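Local atomic coordinates of pirin-like protein YHAK (Escherichia coli, PDB entry 2VEC), a protein that is a cytoplasmic, redox-sensitive bicupin of the pirin family that lacks quercetin 2,3-dioxygenase activity and carries a reactive cysteine found as sulfenic acid. Residues I187-D190 with K191-A195; H214-H218 with H219-A223. One frame throughout, in Å; residues are numbered along the deposited sequence.

Contact 1. Residues I187-D190 with K191-A195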
loop_
_atom_site.group_PDB
_atom_site.type_symbol
_atom_site.label_atom_id
_atom_site.label_comp_id
_atom_site.label_asym_id
_atom_site.label_seq_id
_atom_site.Cartn_x
_atom_site.Cartn_y
_atom_site.Cartn_z
ATOM N N ILE A 187 -4.635 2.035 -8.309
ATOM C CA ILE A 187 -4.774 2.383 -9.733
ATOM C C ILE A 187 -4.700 1.149 -10.612
ATOM O O ILE A 187 -3.806 0.349 -10.455
ATOM C CB ILE A 187 -3.613 3.375 -10.153
ATOM C CG1 ILE A 187 -3.809 4.711 -9.458
ATOM C CG2 ILE A 187 -3.572 3.633 -11.700
ATOM C CD1 ILE A 187 -2.841 4.962 -8.298
ATOM N N VAL A 188 -5.648 0.979 -11.527
ATOM C CA VAL A 188 -5.616 -0.163 -12.451
ATOM C C VAL A 188 -5.900 0.419 -13.817
ATOM O O VAL A 188 -7.019 0.893 -14.060
ATOM C CB VAL A 188 -6.688 -1.277 -12.080
ATOM C CG1 VAL A 188 -6.553 -2.503 -13.016
ATOM C CG2 VAL A 188 -6.511 -1.711 -10.582
ATOM N N LEU A 189 -4.909 0.394 -14.696
ATOM C CA LEU A 189 -5.025 1.039 -16.029
ATOM C C LEU A 189 -4.528 0.104 -17.113
ATOM O O LEU A 189 -3.579 -0.661 -16.860
ATOM C CB LEU A 189 -4.170 2.324 -16.094
ATOM C CG LEU A 189 -4.563 3.487 -15.159
ATOM C CD1 LEU A 189 -3.544 4.634 -15.153
ATOM C CD2 LEU A 189 -6.002 4.004 -15.406
ATOM N N ASP A 190 -5.135 0.195 -18.296
ATOM C CA ASP A 190 -4.621 -0.430 -19.521
ATOM C C ASP A 190 -3.520 0.472 -20.076
ATOM O O ASP A 190 -3.468 1.673 -19.768
ATOM C CB ASP A 190 -5.728 -0.615 -20.587
ATOM C CG ASP A 190 -6.845 -1.576 -20.142
ATOM O OD1 ASP A 190 -6.560 -2.530 -19.394
ATOM O OD2 ASP A 190 -8.014 -1.403 -20.568
ATOM N N LYS A 191 -2.643 -0.105 -20.887
ATOM C CA LYS A 191 -1.559 0.643 -21.517
ATOM C C LYS A 191 -2.113 1.887 -22.202
ATOM O O LYS A 191 -3.125 1.823 -22.923
ATOM C CB LYS A 191 -0.811 -0.245 -22.516
ATOM C CG LYS A 191 0.403 0.390 -23.131
ATOM C CD LYS A 191 1.018 -0.540 -24.173
ATOM C CE LYS A 191 2.261 0.060 -24.801
ATOM N NZ LYS A 191 1.945 0.925 -25.950
ATOM N N GLY A 192 -1.475 3.018 -21.946
ATOM C CA GLY A 192 -1.859 4.270 -22.579
ATOM C C GLY A 192 -2.992 5.015 -21.886
ATOM O O GLY A 192 -3.298 6.133 -22.284
ATOM N N GLU A 193 -3.614 4.399 -20.873
ATOM C CA GLU A 193 -4.681 5.055 -20.090
ATOM C C GLU A 193 -4.042 5.976 -19.046
ATOM O O GLU A 193 -2.873 5.807 -18.698
ATOM C CB GLU A 193 -5.562 4.031 -19.357
ATOM C CG GLU A 193 -6.500 3.189 -20.212
ATOM C CD GLU A 193 -7.693 2.644 -19.397
ATOM O OE1 GLU A 193 -7.508 1.833 -18.454
ATOM O OE2 GLU A 193 -8.843 3.005 -19.737
ATOM N N SER A 194 -4.804 6.947 -18.548
ATOM C CA SER A 194 -4.271 7.867 -17.533
ATOM C C SER A 194 -5.280 8.151 -16.432
ATOM O O SER A 194 -6.492 7.977 -16.633
ATOM C CB SER A 194 -3.827 9.190 -18.176
ATOM O OG SER A 194 -4.873 9.791 -18.883
ATOM N N ALA A 195 -4.779 8.615 -15.294
ATOM C CA ALA A 195 -5.597 8.945 -14.119
ATOM C C ALA A 195 -4.978 10.165 -13.458
ATOM O O ALA A 195 -3.738 10.240 -13.325
ATOM C CB ALA A 195 -5.642 7.769 -13.135
#
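Asp190 and Glu193 close a type II beta turn, the bend through which strand 183-189 of the C-terminal cupin domain hands over to strand 194-198. The turn is closed by the bond from Glu193 N to Asp190 O, 2.9 Å long. A second bond runs the other way: Asp190 N gives its hydrogen to Glu193 OE1 at 2.9 Å, and the angle of 175° at the hydrogen makes it almost straight. The amide comes to OE1 from the anti side of the carboxylate, somewhat out of its plane. One main-chain bond and one bond to the Glu193 side chain thus span the bend. Glu193 reaches that amide because its CG stands beside its own backbone N, opposite the carbonyl carbon (chi1 -71°), and the chain then runs on extended. The side chain of Asp190 lies alongside and points the same way, their carboxylate planes 21° apart; with Asp190 OD2 only 3.9 Å from Glu193 OE1, the two groups probably raise each other's proton affinity somewhat. The buried Leu189 side chain lies between the two arms: its CB is 3.9 Å from Glu193 CB, and its CD1 extends across to Ala195 CB at 4.3 Å.

At the turn's third position Gly192 takes the positive phi that a type II turn requires, a conformation glycine adopts easily. Further out, the backbone of Gly192 and Glu193 is hydrogen-bonded to Ala243 of strand 238-243, while Leu189 pairs through its backbone with Leu247. This places the turn where the two sheets of the cupin domain meet. Just beyond the bend, Ser194 O is hydrogen-bonded to Lys162 NZ.

Contact 2. Residues H214-H218 with H219-A223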
loop_
_atom_site.group_PDB
_atom_site.type_symbol
_atom_site.label_atom_id
_atom_site.label_comp_id
_atom_site.label_asym_id
_atom_site.label_seq_id
_atom_site.Cartn_x
_atom_site.Cartn_y
_atom_site.Cartn_z
ATOM N N HIS A 214 4.468 6.321 -16.042
ATOM C CA HIS A 214 5.152 7.552 -15.718
ATOM C C HIS A 214 4.217 8.568 -15.124
ATOM O O HIS A 214 3.001 8.437 -15.211
ATOM C CB HIS A 214 5.911 8.117 -16.925
ATOM C CG HIS A 214 5.065 8.324 -18.152
ATOM N ND1 HIS A 214 4.672 7.286 -18.975
ATOM C CD2 HIS A 214 4.559 9.455 -18.705
ATOM C CE1 HIS A 214 3.955 7.771 -19.977
ATOM N NE2 HIS A 214 3.899 9.087 -19.854
ATOM N N ALA A 215 4.794 9.550 -14.448
ATOM C CA ALA A 215 4.000 10.594 -13.840
ATOM C C ALA A 215 4.315 11.911 -14.529
ATOM O O ALA A 215 5.474 12.186 -14.856
ATOM C CB ALA A 215 4.291 10.680 -12.383
ATOM N N LEU A 216 3.265 12.700 -14.761
ATOM C CA LEU A 216 3.361 14.070 -15.248
ATOM C C LEU A 216 2.835 15.050 -14.207
ATOM O O LEU A 216 1.888 14.755 -13.467
ATOM C CB LEU A 216 2.522 14.263 -16.520
ATOM C CG LEU A 216 2.381 13.126 -17.538
ATOM C CD1 LEU A 216 1.221 13.419 -18.483
ATOM C CD2 LEU A 216 3.672 13.122 -18.328
ATOM N N THR A 217 3.457 16.222 -14.170
ATOM C CA THR A 217 2.975 17.375 -13.406
ATOM C C THR A 217 3.090 18.558 -14.352
ATOM O O THR A 217 4.051 18.644 -15.116
ATOM C CB THR A 217 3.804 17.631 -12.133
ATOM O OG1 THR A 217 5.190 17.783 -12.470
ATOM C CG2 THR A 217 3.691 16.462 -11.206
ATOM N N HIS A 218 2.079 19.427 -14.350
ATOM C CA HIS A 218 2.028 20.579 -15.255
ATOM C C HIS A 218 2.238 20.160 -16.713
ATOM O O HIS A 218 2.851 20.907 -17.495
ATOM C CB HIS A 218 3.051 21.673 -14.867
ATOM C CG HIS A 218 3.092 21.974 -13.402
ATOM N ND1 HIS A 218 4.165 21.631 -12.604
ATOM C CD2 HIS A 218 2.187 22.565 -12.585
ATOM C CE1 HIS A 218 3.920 21.998 -11.358
ATOM N NE2 HIS A 218 2.730 22.570 -11.320
ATOM N N HIS A 219 1.734 18.975 -17.075
ATOM C CA HIS A 219 1.803 18.488 -18.464
ATOM C C HIS A 219 3.238 18.182 -18.907
ATOM O O HIS A 219 3.541 18.196 -20.106
ATOM C CB HIS A 219 1.135 19.487 -19.446
ATOM C CG HIS A 219 -0.230 19.943 -19.011
ATOM N ND1 HIS A 219 -1.328 19.106 -18.985
ATOM C CD2 HIS A 219 -0.672 21.153 -18.586
ATOM C CE1 HIS A 219 -2.383 19.775 -18.552
ATOM N NE2 HIS A 219 -2.011 21.020 -18.304
ATOM N N GLU A 220 4.104 17.901 -17.928
ATOM C CA GLU A 220 5.506 17.551 -18.170
ATOM C C GLU A 220 5.926 16.351 -17.363
ATOM O O GLU A 220 5.516 16.207 -16.213
ATOM C CB GLU A 220 6.412 18.709 -17.798
ATOM C CG GLU A 220 6.469 19.714 -18.900
ATOM C CD GLU A 220 6.946 21.039 -18.422
ATOM O OE1 GLU A 220 7.039 21.214 -17.184
ATOM O OE2 GLU A 220 7.210 21.910 -19.283
ATOM N N GLU A 221 6.751 15.502 -17.970
ATOM C CA GLU A 221 7.178 14.287 -17.298
ATOM C C GLU A 221 7.986 14.591 -16.058
ATOM O O GLU A 221 8.880 15.444 -16.078
ATOM C CB GLU A 221 7.958 13.374 -18.223
ATOM C CG GLU A 221 7.944 11.936 -17.692
ATOM C CD GLU A 221 8.439 10.964 -18.707
ATOM O OE1 GLU A 221 9.009 11.429 -19.724
ATOM O OE2 GLU A 221 8.270 9.749 -18.503
ATOM N N LYS A 222 7.651 13.875 -14.988
ATOM C CA LYS A 222 8.272 14.040 -13.681
ATOM C C LYS A 222 9.079 12.806 -13.252
ATOM O O LYS A 222 10.122 12.928 -12.591
ATOM C CB LYS A 222 7.168 14.278 -12.652
ATOM C CG LYS A 222 7.636 14.285 -11.219
ATOM C CD LYS A 222 8.447 15.521 -10.960
ATOM C CE LYS A 222 9.073 15.489 -9.571
ATOM N NZ LYS A 222 9.939 16.718 -9.421
ATOM N N ALA A 223 8.559 11.620 -13.563
ATOM C CA ALA A 223 9.226 10.380 -13.219
ATOM C C ALA A 223 8.714 9.256 -14.078
ATOM O O ALA A 223 7.517 9.238 -14.420
ATOM C CB ALA A 223 8.998 10.036 -11.750
#
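Thr217 and Glu220 face each other as a hydrogen-bonded antiparallel pair at the end of a two-residue beta hairpin, joined by Thr217 N to Glu220 O and Glu220 N to Thr217 O, each 2.9 Å. Between them His218 and His219 are the two central residues of a type I' turn, both with positive phi. Nearer the base lies a classic beta bulge. Lys222 and Ala223 both stand across from Ala215, whose carbonyl oxygen takes Lys222 N at 2.8 Å and, weakly, Ala223 N at 3.4 Å.

The side chains follow this uneven register. His214 CB lies 3.3 Å from Glu221 OE2. The first torsion of the histidine (chi1 55°), with CG between backbone N and carbonyl carbon, sets the ring beside the same oxygen, His214 CG being 3.5 Å from Glu221 OE2. The glutamate, its CG anti to the backbone N (chi1 -159°) and its chain extended, runs toward the base of the hairpin to cross the histidine at about a right angle; ring and carboxylate planes are 61° apart. Leu216 CD2 sits at the edge of the same ring, in its plane, and 3.8 Å from Glu221 CA. Since His214 ND1 is hydrogen-bonded to Asp244, the imidazole lies near two carboxylates, which would probably stabilise a protonated ring.

In the fold
Both contacts are local bends within the C-terminal cupin domain, and contact 1 closes before contact 2 opens along the chain. Their centres lie 15 Å apart and their nearest atoms about 7 Å, so they do not touch. What they share is the antiparallel sheet ordered 194-198, 238-243, 213-217, 220-225. Contact 1 leads into one outermost strand from the neighbouring six-stranded sheet, whereas contact 2 joins the other outermost strand to its partner. Strand 238-243 lies between them and is touched by both: Ser194 and His214 each meet Val242. The two turns therefore help build opposite edges of one sheet of the cupin sandwich.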